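Local coordinates for protein family 88 glycosyl hydrolase (Bacteroides thetaiotaomicron, PDB 5NOA) that probably cleaves sugar linkages in complex plant glycans, perhaps as a lyase that removes rhamnose caps from arabinogalactan proteins, at residues Gln118-Phe121 / Gln122-Asp126; Ile137-Ala140 / Arg141-Glu145; Met144-Gln147 / Met148-Asn152; Lys171-Asn174 / Ile175-Pro179; Lys241-Pro244 / Glu245-Tyr249. All coordinates share one frame; numbering follows the deposited sequence.

Interaction 1. Residues Gln118-Phe121 / Gln122-Asp126; sequences QICF and QTYAD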
loop_
_atom_site.group_PDB
_atom_site.type_symbol
_atom_site.label_atom_id
_atom_site.label_comp_id
_atom_site.label_asym_id
_atom_site.label_seq_id
_atom_site.Cartn_x
_atom_site.Cartn_y
_atom_site.Cartn_z
ATOM N N GLN A 118 -5.267 11.177 4.012
ATOM C CA GLN A 118 -4.383 11.021 5.151
ATOM C C GLN A 118 -3.116 10.238 4.860
ATOM O O GLN A 118 -2.165 10.310 5.624
ATOM C CB GLN A 118 -5.163 10.377 6.294
ATOM C CG GLN A 118 -6.369 11.192 6.744
ATOM C CD GLN A 118 -7.189 10.499 7.789
ATOM O OE1 GLN A 118 -7.150 9.278 7.907
ATOM N NE2 GLN A 118 -7.989 11.269 8.546
ATOM N N ILE A 119 -3.089 9.495 3.748
ATOM C CA ILE A 119 -1.869 8.787 3.410
ATOM C C ILE A 119 -0.708 9.735 3.207
ATOM O O ILE A 119 0.446 9.370 3.486
ATOM C CB ILE A 119 -2.068 7.817 2.228
ATOM C CG1 ILE A 119 -0.710 7.305 1.676
ATOM C CG2 ILE A 119 -2.910 8.412 1.118
ATOM C CD1 ILE A 119 -0.814 6.159 0.674
ATOM N N CYS A 120 -0.957 10.963 2.753
ATOM C CA CYS A 120 0.130 11.946 2.666
ATOM C C CYS A 120 0.896 12.101 3.992
ATOM O O CYS A 120 2.082 12.378 3.978
ATOM C CB CYS A 120 -0.422 13.284 2.177
ATOM S SG CYS A 120 -1.656 14.055 3.225
ATOM N N PHE A 121 0.201 11.939 5.116
ATOM C CA PHE A 121 0.837 12.056 6.411
ATOM C C PHE A 121 1.957 11.053 6.605
ATOM O O PHE A 121 2.865 11.317 7.402
ATOM C CB PHE A 121 -0.187 11.901 7.554
ATOM C CG PHE A 121 -1.377 12.853 7.539
ATOM C CD1 PHE A 121 -1.347 14.067 6.881
ATOM C CD2 PHE A 121 -2.522 12.533 8.286
ATOM C CE1 PHE A 121 -2.443 14.933 6.938
ATOM C CE2 PHE A 121 -3.590 13.378 8.352
ATOM C CZ PHE A 121 -3.560 14.583 7.677
ATOM N N GLN A 122 1.894 9.899 5.918
ATOM C CA GLN A 122 3.003 8.944 6.008
ATOM C C GLN A 122 4.309 9.570 5.543
ATOM O O GLN A 122 5.373 9.404 6.160
ATOM C CB GLN A 122 2.737 7.694 5.188
ATOM C CG GLN A 122 1.513 6.916 5.632
ATOM C CD GLN A 122 1.355 5.600 4.897
ATOM O OE1 GLN A 122 2.361 4.937 4.575
ATOM N NE2 GLN A 122 0.116 5.171 4.668
ATOM N N THR A 123 4.234 10.253 4.407
ATOM C CA THR A 123 5.410 10.920 3.847
ATOM C C THR A 123 5.820 12.121 4.684
ATOM O O THR A 123 7.008 12.330 4.927
ATOM C CB THR A 123 5.176 11.253 2.370
ATOM O OG1 THR A 123 5.060 10.011 1.645
ATOM C CG2 THR A 123 6.317 12.025 1.785
ATOM N N TYR A 124 4.838 12.875 5.181
ATOM C CA TYR A 124 5.195 14.007 6.018
ATOM C C TYR A 124 5.944 13.548 7.265
ATOM O O TYR A 124 6.930 14.183 7.665
ATOM C CB TYR A 124 3.988 14.831 6.381
ATOM C CG TYR A 124 3.175 15.361 5.231
ATOM C CD1 TYR A 124 3.680 15.464 3.938
ATOM C CD2 TYR A 124 1.859 15.722 5.422
ATOM C CE1 TYR A 124 2.892 15.909 2.895
ATOM C CE2 TYR A 124 1.074 16.186 4.392
ATOM C CZ TYR A 124 1.588 16.303 3.119
ATOM O OH TYR A 124 0.853 16.734 2.044
ATOM N N ALA A 125 5.487 12.444 7.868
ATOM C CA ALA A 125 6.151 11.870 9.039
ATOM C C ALA A 125 7.545 11.383 8.694
ATOM O O ALA A 125 8.489 11.571 9.477
ATOM C CB ALA A 125 5.316 10.756 9.615
ATOM N N ASP A 126 7.704 10.722 7.542
ATOM C CA ASP A 126 9.043 10.241 7.132
ATOM C C ASP A 126 10.007 11.415 6.978
ATOM O O ASP A 126 11.157 11.358 7.375
ATOM C CB ASP A 126 8.961 9.470 5.794
ATOM C CG ASP A 126 8.368 8.096 5.911
ATOM O OD1 ASP A 126 8.253 7.563 7.025
ATOM O OD2 ASP A 126 8.009 7.545 4.830
HETATM O O HOH W 1 2.419 9.648 1.280
#
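With chi1 61°, C120 tucks SG between its own backbone N and carbonyl carbon, while Y124 turns its ring back beside its backbone N, anti to the carbonyl carbon (chi1 -56°); together these torsions bring thiol and phenol ring side by side in helix 120-130. C120 SG lies 3.7 Å from Y124 CE2, an oblique sulfur-aromatic contact. The same ring covers the backbone of its partner, C120 O standing 3.3 Å above the ring plane over its centre, and that oxygen also accepts the helical bond from Y124 N at 3.0 Å. On the neighbouring position, Y124 CD2 approaches the edge of the F121 ring, 3.9 Å from F121 CD1. I119 O has two donors: Q122 N at 2.9 Å, from above the carbonyl plane, and a water at 3.0 Å that accepts in turn from T123 OG1. The amide of Q122 crosses I119, NE2 3.8 Å from I119 CG1; it bonds the carbonyls of Y163 and M164, while Y124 OH reaches that of K91. In this buried setting the side-chain donors of Q122, T123 and Y124 are spent on backbone carbonyls or a water, while the sulfur and the F121 ring pack against the Y124 ring.

Interaction 2. Residues Ile137-Ala140 / Arg141-Glu145; sequences IARA and REVME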
loop_
_atom_site.group_PDB
_atom_site.type_symbol
_atom_site.label_atom_id
_atom_site.label_comp_id
_atom_site.label_asym_id
_atom_site.label_seq_id
_atom_site.Cartn_x
_atom_site.Cartn_y
_atom_site.Cartn_z
ATOM N N ILE A 137 4.471 17.880 10.709
ATOM C CA ILE A 137 3.471 16.957 11.210
ATOM C C ILE A 137 2.333 17.648 11.967
ATOM O O ILE A 137 1.466 16.997 12.537
ATOM C CB ILE A 137 4.077 15.831 12.059
ATOM C CG1 ILE A 137 4.789 16.370 13.281
ATOM C CG2 ILE A 137 4.974 14.967 11.193
ATOM C CD1 ILE A 137 5.174 15.291 14.253
ATOM N N ALA A 138 2.304 18.976 11.948
ATOM C CA ALA A 138 1.263 19.711 12.686
ATOM C C ALA A 138 -0.133 19.322 12.216
ATOM O O ALA A 138 -1.017 19.046 13.033
ATOM C CB ALA A 138 1.524 21.204 12.572
ATOM N N ARG A 139 -0.330 19.366 10.907
ATOM C CA ARG A 139 -1.633 19.031 10.373
ATOM C C ARG A 139 -1.943 17.554 10.624
ATOM O O ARG A 139 -3.069 17.212 10.986
ATOM C CB ARG A 139 -1.772 19.381 8.909
ATOM C CG ARG A 139 -3.140 19.031 8.340
ATOM C CD ARG A 139 -4.232 19.845 8.922
ATOM N NE ARG A 139 -5.408 19.748 8.092
ATOM C CZ ARG A 139 -6.505 20.485 8.217
ATOM N NH1 ARG A 139 -6.659 21.325 9.226
ATOM N NH2 ARG A 139 -7.484 20.390 7.336
ATOM N N ALA A 140 -0.967 16.660 10.390
ATOM C CA ALA A 140 -1.208 15.241 10.613
ATOM C C ALA A 140 -1.718 14.995 12.032
ATOM O O ALA A 140 -2.681 14.276 12.264
ATOM C CB ALA A 140 0.048 14.457 10.372
ATOM N N ARG A 141 -1.031 15.616 12.999
ATOM C CA ARG A 141 -1.425 15.433 14.384
ATOM C C ARG A 141 -2.794 16.059 14.686
ATOM O O ARG A 141 -3.610 15.462 15.375
ATOM C CB ARG A 141 -0.384 16.041 15.336
ATOM C CG ARG A 141 0.914 15.242 15.469
ATOM C CD ARG A 141 1.825 15.797 16.560
ATOM N NE ARG A 141 1.011 15.817 17.757
ATOM C CZ ARG A 141 1.108 16.664 18.764
ATOM N NH1 ARG A 141 2.123 17.523 18.845
ATOM N NH2 ARG A 141 0.175 16.662 19.703
ATOM N N GLU A 142 -3.051 17.252 14.165
ATOM C CA GLU A 142 -4.325 17.929 14.412
ATOM C C GLU A 142 -5.469 17.046 13.924
ATOM O O GLU A 142 -6.439 16.817 14.622
ATOM C CB GLU A 142 -4.363 19.276 13.678
ATOM C CG GLU A 142 -5.699 19.990 13.841
ATOM C CD GLU A 142 -5.912 21.170 12.895
ATOM O OE1 GLU A 142 -5.222 21.312 11.844
ATOM O OE2 GLU A 142 -6.838 21.966 13.216
ATOM N N VAL A 143 -5.331 16.533 12.710
ATOM C CA VAL A 143 -6.380 15.743 12.110
ATOM C C VAL A 143 -6.545 14.426 12.819
ATOM O O VAL A 143 -7.681 14.057 13.193
ATOM C CB VAL A 143 -6.080 15.534 10.608
ATOM C CG1 VAL A 143 -7.001 14.498 10.009
ATOM C CG2 VAL A 143 -6.191 16.858 9.858
ATOM N N MET A 144 -5.451 13.686 13.014
ATOM C CA MET A 144 -5.631 12.357 13.601
ATOM C C MET A 144 -6.065 12.408 15.063
ATOM O O MET A 144 -6.862 11.595 15.504
ATOM C CB MET A 144 -4.361 11.506 13.455
ATOM C CG MET A 144 -3.887 11.265 12.024
ATOM S SD MET A 144 -5.178 10.879 10.800
ATOM C CE MET A 144 -5.846 9.346 11.440
ATOM N N GLU A 145 -5.556 13.389 15.802
ATOM C CA GLU A 145 -5.947 13.552 17.196
ATOM C C GLU A 145 -7.411 13.985 17.326
ATOM O O GLU A 145 -8.104 13.505 18.221
ATOM C CB GLU A 145 -4.940 14.407 17.948
ATOM C CG GLU A 145 -3.593 13.669 18.015
ATOM C CD GLU A 145 -2.347 14.486 18.324
ATOM O OE1 GLU A 145 -2.466 15.643 18.809
ATOM O OE2 GLU A 145 -1.211 13.959 18.079
#
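I137 and R141 meet one turn apart in helix 135-149, part of the (alpha/alpha)6 barrel of the family 88 (six-hairpin) glycosyl hydrolases. The backbone bonds and the pairs I137-R141, R139-V143 and R141-E145 keep a four-residue spacing, R139-E142 one of three. I137 O accepts from R141 N at 2.9 Å, and I137 CD1 lies 4.1 Å from R141 CD, where the arginine chain bends at chi3. A138 adds chiefly its carbonyl, bonded to E142 N. R139 does most of the side-chain work. Its CG is anti to the backbone N (chi1 180°) and the chain then bends at chi2, which lays the guanidinium beside the helix towards V143 and E142. V143 CG2 sits against one face of that group, 3.5 Å from R139 NE, and R139 NH1 makes a salt bridge to E142 OE1 at 3.0 Å, entering from above the carboxylate plane. NH1 also pairs with D96, and NH2 reaches the carbonyls of S95 and A93, so E142 is one of several acceptors round this buried arginine. A140 turns its methyl onto F121 of helix 120-130, and its carbonyl takes M144 N. Beyond it, R141 grips E145, whose OE2 also bonds Y181 OH, side-on with two nitrogens, NE meeting OE2 at 2.9 Å and NH2 reaching the syn lone pair of OE1 at 3.0 Å.

Interaction 3. Residues Met144-Gln147 / Met148-Asn152; sequences MEYQ and MSTPN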
loop_
_atom_site.group_PDB
_atom_site.type_symbol
_atom_site.label_atom_id
_atom_site.label_comp_id
_atom_site.label_asym_id
_atom_site.label_seq_id
_atom_site.Cartn_x
_atom_site.Cartn_y
_atom_site.Cartn_z
ATOM N N MET A 144 -5.451 13.686 13.014
ATOM C CA MET A 144 -5.631 12.357 13.601
ATOM C C MET A 144 -6.065 12.408 15.063
ATOM O O MET A 144 -6.862 11.595 15.504
ATOM C CB MET A 144 -4.361 11.506 13.455
ATOM C CG MET A 144 -3.887 11.265 12.024
ATOM S SD MET A 144 -5.178 10.879 10.800
ATOM C CE MET A 144 -5.846 9.346 11.440
ATOM N N GLU A 145 -5.556 13.389 15.802
ATOM C CA GLU A 145 -5.947 13.552 17.196
ATOM C C GLU A 145 -7.411 13.985 17.326
ATOM O O GLU A 145 -8.104 13.505 18.221
ATOM C CB GLU A 145 -4.940 14.407 17.948
ATOM C CG GLU A 145 -3.593 13.669 18.015
ATOM C CD GLU A 145 -2.347 14.486 18.324
ATOM O OE1 GLU A 145 -2.466 15.643 18.809
ATOM O OE2 GLU A 145 -1.211 13.959 18.079
ATOM N N TYR A 146 -7.912 14.840 16.421
ATOM C CA TYR A 146 -9.337 15.112 16.408
ATOM C C TYR A 146 -10.118 13.834 16.079
ATOM O O TYR A 146 -11.076 13.463 16.761
ATOM C CB TYR A 146 -9.697 16.207 15.399
ATOM C CG TYR A 146 -11.200 16.360 15.304
ATOM C CD1 TYR A 146 -11.917 16.980 16.332
ATOM C CD2 TYR A 146 -11.912 15.839 14.231
ATOM C CE1 TYR A 146 -13.298 17.051 16.277
ATOM C CE2 TYR A 146 -13.283 15.942 14.162
ATOM C CZ TYR A 146 -13.981 16.539 15.180
ATOM O OH TYR A 146 -15.350 16.636 15.121
ATOM N N GLN A 147 -9.715 13.127 15.034
ATOM C CA GLN A 147 -10.394 11.891 14.672
ATOM C C GLN A 147 -10.479 10.930 15.847
ATOM O O GLN A 147 -11.535 10.369 16.136
ATOM C CB GLN A 147 -9.699 11.241 13.496
ATOM C CG GLN A 147 -10.369 10.004 12.957
ATOM C CD GLN A 147 -9.751 9.562 11.662
ATOM O OE1 GLN A 147 -9.423 10.386 10.815
ATOM N NE2 GLN A 147 -9.634 8.255 11.493
ATOM N N MET A 148 -9.365 10.742 16.549
ATOM C CA MET A 148 -9.340 9.797 17.662
ATOM C C MET A 148 -10.221 10.234 18.841
ATOM O O MET A 148 -10.644 9.402 19.629
ATOM C CB MET A 148 -7.910 9.541 18.140
ATOM C CG MET A 148 -7.070 8.827 17.100
ATOM S SD MET A 148 -5.438 8.361 17.710
ATOM C CE MET A 148 -4.657 9.935 18.022
ATOM N N SER A 149 -10.512 11.526 18.931
ATOM C CA SER A 149 -11.386 12.056 19.971
ATOM C C SER A 149 -12.833 11.808 19.707
ATOM O O SER A 149 -13.664 11.895 20.611
ATOM C CB SER A 149 -11.166 13.567 20.159
ATOM O OG SER A 149 -11.796 14.383 19.195
ATOM N N THR A 150 -13.188 11.522 18.466
ATOM C CA THR A 150 -14.592 11.262 18.108
ATOM C C THR A 150 -14.962 9.834 18.554
ATOM O O THR A 150 -14.083 8.997 18.711
ATOM C CB THR A 150 -14.847 11.416 16.597
ATOM O OG1 THR A 150 -14.217 10.362 15.871
ATOM C CG2 THR A 150 -14.408 12.767 16.106
ATOM N N PRO A 151 -16.270 9.572 18.737
ATOM C CA PRO A 151 -16.655 8.209 19.129
ATOM C C PRO A 151 -16.654 7.213 17.999
ATOM O O PRO A 151 -16.709 6.017 18.261
ATOM C CB PRO A 151 -18.083 8.368 19.689
ATOM C CG PRO A 151 -18.535 9.712 19.324
ATOM C CD PRO A 151 -17.382 10.532 18.853
ATOM N N ASN A 152 -16.660 7.674 16.751
ATOM C CA ASN A 152 -16.954 6.794 15.638
ATOM C C ASN A 152 -15.850 5.736 15.508
ATOM O O ASN A 152 -14.669 6.033 15.674
ATOM C CB ASN A 152 -17.006 7.589 14.322
ATOM C CG ASN A 152 -17.828 8.845 14.381
ATOM O OD1 ASN A 152 -17.671 9.678 15.271
ATOM N ND2 ASN A 152 -18.610 9.045 13.347
#
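Hydroxyl groups folded back onto backbone carbonyls dominate the contact of Y146 and Q147 with S149 and T150, at the C-terminal end of helix 135-149. S149 OG donates to Y146 O at 2.7 Å, in the carbonyl plane and on a lone pair, while S149 N reaches the same oxygen from above that plane. One residue on, Q147 O is held in the same double fashion: T150 OG1 comes in the carbonyl plane at 2.7 Å, T150 N from above it at 3.1 Å. The torsion of T150 (chi1 70°) sets OG1 between its backbone N and carbonyl carbon, the position that faces Q147 O; the same hydroxyl also hydrogen-bonds Y155 OH. Regular helical bonding fades here, from M148 N to M144 O at 2.8 Å to weak bonds from S149 N to E145 O and from T150 N to Y146 O.

Among apolar contacts, T150 CG2 lies over one face of the Y146 ring, 4.2 Å from its centroid, a CH-pi contact; W101 meets that ring with its plane at about 90°. M148 CE folds back to 3.9 Å from E145 CG, and M148 packs on Y181 of helix 180-196. Replacing T150 by an alanine removes OG1 and CG2, which would probably leave Q147 O with one donor fewer, cost Y155 OH one partner and uncover part of the Y146 ring. The side-chain hydroxyls thus supply donors to carbonyls that the helix no longer serves fully as the chain turns away at T150.

Interaction 4. Residues Lys171-Asn174 / Ile175-Pro179; sequences KLYN and ITKNP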
loop_
_atom_site.group_PDB
_atom_site.type_symbol
_atom_site.label_atom_id
_atom_site.label_comp_id
_atom_site.label_asym_id
_atom_site.label_seq_id
_atom_site.Cartn_x
_atom_site.Cartn_y
_atom_site.Cartn_z
ATOM N N LYS A 171 3.491 5.510 12.587
ATOM C CA LYS A 171 4.518 6.553 12.417
ATOM C C LYS A 171 4.296 7.655 13.432
ATOM O O LYS A 171 5.249 8.142 14.049
ATOM C CB LYS A 171 4.521 7.062 10.999
ATOM C CG LYS A 171 5.069 6.056 10.006
ATOM C CD LYS A 171 4.904 6.559 8.573
ATOM C CE LYS A 171 5.271 5.521 7.548
ATOM N NZ LYS A 171 6.731 5.298 7.464
ATOM N N LEU A 172 3.044 8.068 13.631
ATOM C CA LEU A 172 2.800 9.129 14.594
ATOM C C LEU A 172 2.996 8.671 16.026
ATOM O O LEU A 172 3.424 9.460 16.853
ATOM C CB LEU A 172 1.433 9.794 14.381
ATOM C CG LEU A 172 1.324 10.629 13.078
ATOM C CD1 LEU A 172 -0.115 11.114 12.972
ATOM C CD2 LEU A 172 2.265 11.825 13.080
ATOM N N TYR A 173 2.714 7.396 16.291
ATOM C CA TYR A 173 3.079 6.863 17.612
ATOM C C TYR A 173 4.565 7.005 17.870
ATOM O O TYR A 173 4.998 7.445 18.931
ATOM C CB TYR A 173 2.637 5.407 17.800
ATOM C CG TYR A 173 3.146 4.885 19.104
ATOM C CD1 TYR A 173 2.504 5.251 20.287
ATOM C CD2 TYR A 173 4.334 4.174 19.195
ATOM C CE1 TYR A 173 2.976 4.868 21.507
ATOM C CE2 TYR A 173 4.845 3.805 20.403
ATOM C CZ TYR A 173 4.156 4.137 21.572
ATOM O OH TYR A 173 4.658 3.749 22.765
ATOM N N ASN A 174 5.372 6.598 16.909
ATOM C CA ASN A 174 6.815 6.589 17.171
ATOM C C ASN A 174 7.377 7.978 17.384
ATOM O O ASN A 174 8.372 8.124 18.080
ATOM C CB ASN A 174 7.561 5.798 16.076
ATOM C CG ASN A 174 7.416 4.285 16.234
ATOM O OD1 ASN A 174 7.256 3.774 17.323
ATOM N ND2 ASN A 174 7.505 3.562 15.123
ATOM N N ILE A 175 6.737 8.993 16.800
ATOM C CA ILE A 175 7.119 10.373 17.044
ATOM C C ILE A 175 6.602 10.897 18.375
ATOM O O ILE A 175 7.368 11.468 19.135
ATOM C CB ILE A 175 6.643 11.276 15.896
ATOM C CG1 ILE A 175 7.393 10.917 14.607
ATOM C CG2 ILE A 175 6.824 12.746 16.252
ATOM C CD1 ILE A 175 6.724 11.404 13.351
ATOM N N THR A 176 5.306 10.746 18.624
ATOM C CA THR A 176 4.639 11.377 19.763
ATOM C C THR A 176 4.721 10.545 21.044
ATOM O O THR A 176 4.581 11.082 22.144
ATOM C CB THR A 176 3.134 11.633 19.480
ATOM O OG1 THR A 176 2.453 10.382 19.338
ATOM C CG2 THR A 176 2.933 12.514 18.227
ATOM N N LYS A 177 4.831 9.224 20.894
ATOM C CA LYS A 177 4.667 8.267 21.988
ATOM C C LYS A 177 3.317 8.354 22.704
ATOM O O LYS A 177 3.190 7.925 23.859
ATOM C CB LYS A 177 5.870 8.339 22.967
ATOM C CG LYS A 177 7.245 8.172 22.313
ATOM C CD LYS A 177 7.436 6.771 21.726
ATOM C CE LYS A 177 8.792 6.585 21.040
ATOM N NZ LYS A 177 9.940 6.578 21.989
ATOM N N ASN A 178 2.306 8.858 21.981
ATOM C CA ASN A 178 0.961 8.928 22.496
ATOM C C ASN A 178 0.273 7.567 22.269
ATOM O O ASN A 178 -0.039 7.234 21.149
ATOM C CB ASN A 178 0.208 10.051 21.786
ATOM C CG ASN A 178 -1.222 10.177 22.217
ATOM O OD1 ASN A 178 -1.778 9.332 22.947
ATOM N ND2 ASN A 178 -1.846 11.281 21.778
ATOM N N PRO A 179 0.016 6.819 23.357
ATOM C CA PRO A 179 -0.571 5.475 23.182
ATOM C C PRO A 179 -1.945 5.404 22.519
ATOM O O PRO A 179 -2.344 4.349 22.020
ATOM C CB PRO A 179 -0.629 4.930 24.618
ATOM C CG PRO A 179 -0.465 6.095 25.494
ATOM C CD PRO A 179 0.301 7.104 24.769
#
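An ST turn closes helix 160-176: T176 OG1 accepts from N178 N at 3.1 Å, and the same hydroxyl donates to L172 O at 2.8 Å, tying the last helical turn to the chain leaving it. L172 O receives T176 N as well, at 2.9 Å, the two donors arriving from opposite faces of its carbonyl plane. K177 then leaves the helix with a positive phi of 57°, yet its N still bonds to Y173 O at 2.7 Å.

That reversal brings the outgoing backbone onto the Y173 ring. The tyrosine has CG anti to its own N (chi1 175°), which points the ring along the helix towards the exit: K177 CA lies over one face, a CH-pi contact 4.2 Å from the ring centroid, and the edge faces N178 and P179. The lysine chain, bent at chi2, brings CE alongside N174 O. I175 CD1 lies 3.6 Å from K171 O and reaches A125 in helix 120-130.

K171 and N178 tie the stretch to neighbouring helices, K171 NZ by a salt bridge to D126 and N178 OD1 by capping L180 N at the start of helix 180-196. T176 and L172 also pack on Y181 there. At the rim of the Y173 ring, CD1 comes within 3.3 Å of N178 O, which lies in the ring plane.

Interaction 5. Residues Lys241-Pro244 / Glu245-Tyr249; sequences KDLP and ETDKY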
loop_
_atom_site.group_PDB
_atom_site.type_symbol
_atom_site.label_atom_id
_atom_site.label_comp_id
_atom_site.label_asym_id
_atom_site.label_seq_id
_atom_site.Cartn_x
_atom_site.Cartn_y
_atom_site.Cartn_z
ATOM N N LYS A 241 6.360 -3.380 10.777
ATOM C CA LYS A 241 7.688 -2.761 10.724
ATOM C C LYS A 241 7.934 -1.791 11.871
ATOM O O LYS A 241 9.016 -1.766 12.458
ATOM C CB LYS A 241 7.872 -2.047 9.371
ATOM C CG LYS A 241 9.225 -1.436 9.142
ATOM C CD LYS A 241 9.263 -0.823 7.738
ATOM C CE LYS A 241 10.600 -0.258 7.356
ATOM N NZ LYS A 241 10.449 0.430 6.050
ATOM N N ASP A 242 6.918 -0.993 12.189
ATOM C CA ASP A 242 7.101 0.109 13.124
ATOM C C ASP A 242 6.441 -0.049 14.478
ATOM O O ASP A 242 6.777 0.692 15.389
ATOM C CB ASP A 242 6.683 1.401 12.424
ATOM C CG ASP A 242 7.730 1.841 11.372
ATOM O OD1 ASP A 242 8.975 1.565 11.522
ATOM O OD2 ASP A 242 7.325 2.441 10.375
ATOM N N LEU A 243 5.522 -0.986 14.639
ATOM C CA LEU A 243 4.832 -1.172 15.894
ATOM C C LEU A 243 5.813 -1.619 16.983
ATOM O O LEU A 243 6.642 -2.499 16.741
ATOM C CB LEU A 243 3.747 -2.236 15.718
ATOM C CG LEU A 243 2.746 -2.403 16.845
ATOM C CD1 LEU A 243 1.818 -1.208 16.960
ATOM C CD2 LEU A 243 1.923 -3.656 16.680
ATOM N N PRO A 244 5.709 -1.091 18.215
ATOM C CA PRO A 244 6.592 -1.585 19.279
ATOM C C PRO A 244 6.370 -3.061 19.525
ATOM O O PRO A 244 5.225 -3.539 19.453
ATOM C CB PRO A 244 6.180 -0.789 20.513
ATOM C CG PRO A 244 5.423 0.343 20.026
ATOM C CD PRO A 244 4.884 0.023 18.680
ATOM N N GLU A 245 7.457 -3.766 19.821
ATOM C CA GLU A 245 7.411 -5.219 19.989
ATOM C C GLU A 245 6.507 -5.595 21.178
ATOM O O GLU A 245 6.062 -6.730 21.281
ATOM C CB GLU A 245 8.851 -5.800 20.105
ATOM C CG GLU A 245 9.575 -5.419 21.392
ATOM C CD GLU A 245 11.040 -5.853 21.473
ATOM O OE1 GLU A 245 11.299 -7.056 21.241
ATOM O OE2 GLU A 245 11.916 -5.008 21.800
ATOM N N THR A 246 6.286 -4.653 22.104
ATOM C CA THR A 246 5.504 -4.890 23.293
ATOM C C THR A 246 4.028 -4.533 23.174
ATOM O O THR A 246 3.289 -4.657 24.150
ATOM C CB THR A 246 6.108 -4.042 24.429
ATOM O OG1 THR A 246 6.277 -2.695 23.964
ATOM C CG2 THR A 246 7.442 -4.619 24.878
ATOM N N ASP A 247 3.591 -4.061 22.001
ATOM C CA ASP A 247 2.229 -3.594 21.894
ATOM C C ASP A 247 1.248 -4.734 22.183
ATOM O O ASP A 247 1.423 -5.839 21.675
ATOM C CB ASP A 247 1.928 -3.019 20.506
ATOM C CG ASP A 247 0.520 -2.463 20.453
ATOM O OD1 ASP A 247 0.328 -1.416 21.061
ATOM O OD2 ASP A 247 -0.390 -3.105 19.927
ATOM N N LYS A 248 0.202 -4.455 22.958
ATOM C CA LYS A 248 -0.704 -5.507 23.401
ATOM C C LYS A 248 -1.524 -6.140 22.303
ATOM O O LYS A 248 -2.037 -7.245 22.511
ATOM C CB LYS A 248 -1.651 -4.970 24.486
ATOM C CG LYS A 248 -2.657 -3.929 24.033
ATOM C CD LYS A 248 -3.430 -3.449 25.261
ATOM C CE LYS A 248 -2.790 -2.237 25.877
ATOM N NZ LYS A 248 -2.992 -1.069 24.991
ATOM N N TYR A 249 -1.685 -5.464 21.161
ATOM C CA TYR A 249 -2.461 -5.989 20.048
ATOM C C TYR A 249 -1.592 -6.618 18.953
ATOM O O TYR A 249 -2.131 -7.107 17.967
ATOM C CB TYR A 249 -3.338 -4.894 19.443
ATOM C CG TYR A 249 -4.305 -4.295 20.436
ATOM C CD1 TYR A 249 -5.300 -5.077 21.044
ATOM C CD2 TYR A 249 -4.234 -2.969 20.753
ATOM C CE1 TYR A 249 -6.197 -4.514 21.927
ATOM C CE2 TYR A 249 -5.116 -2.403 21.632
ATOM C CZ TYR A 249 -6.081 -3.167 22.216
ATOM O OH TYR A 249 -6.965 -2.588 23.110
#
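Van der Waals packing centres on the crossing of L243 and D247 at about a right angle, with L243 CG 3.8 Å from D247 CB and L243 CD1 3.9 Å from the carboxylate carbon, D247 CG. L243 has CG anti to its backbone N (chi1 -169°), which carries its branched end towards the loop; the same side chain packs on L182 of helix 180-196 and Y253 of helix 250-266. P244 packs on Y173 of helix 160-176.

Backbone hydrogen bonding is limited to a single link across the segments: D247 N donates to P244 O at 3.1 Å, nearly straight at 166° but coming from above the carbonyl plane. It closes a type I beta turn with E245 and T246 at its corners.

Polar side-chain bonding falls to D247, whose OD2 accepts from Y249 N at 3.0 Å, above the carboxylate plane, while its CB and carboxylate carbon remain against the leucine. A glycine in place of D247 would probably leave Y249 N without its capping acceptor and open a gap beside L243. Y249 itself stacks on H186 and reaches E183 through OH. L243 is the first residue past helix 226-242, and D247 makes its capping bond on the turn leading into helix 250-266, so this is a short link holding a type I turn between consecutive helices, as in the helical hairpins of an (alpha/alpha)6 barrel.

How the interactions relate
Interactions 1 to 4 cluster along three helices, while interaction 5 adjoins interaction 4. Helix 120-130 packs on helix 135-149 where F121 CG meets A140 CB at 3.6 Å, joining interactions 1 and 2; Q118 NE2 lies 2.8 Å from Q147 OE1, a probable hydrogen bond to interaction 3. Interactions 2 and 3 overlap at M144 and E145. Interaction 4 meets interaction 1 also through packing of K171 CB on A125 CB, 4.0 Å apart, and interaction 2 through I175 CG2, 3.6 Å from I137 CD1. N174 ND2 probably hydrogen-bonds D242 O, linking interaction 4 to interaction 5, and Y173 CE2 packs 3.5 Å from P244 CG. Interactions 1 and 5, with nearest atoms about 6 Å apart, do not touch.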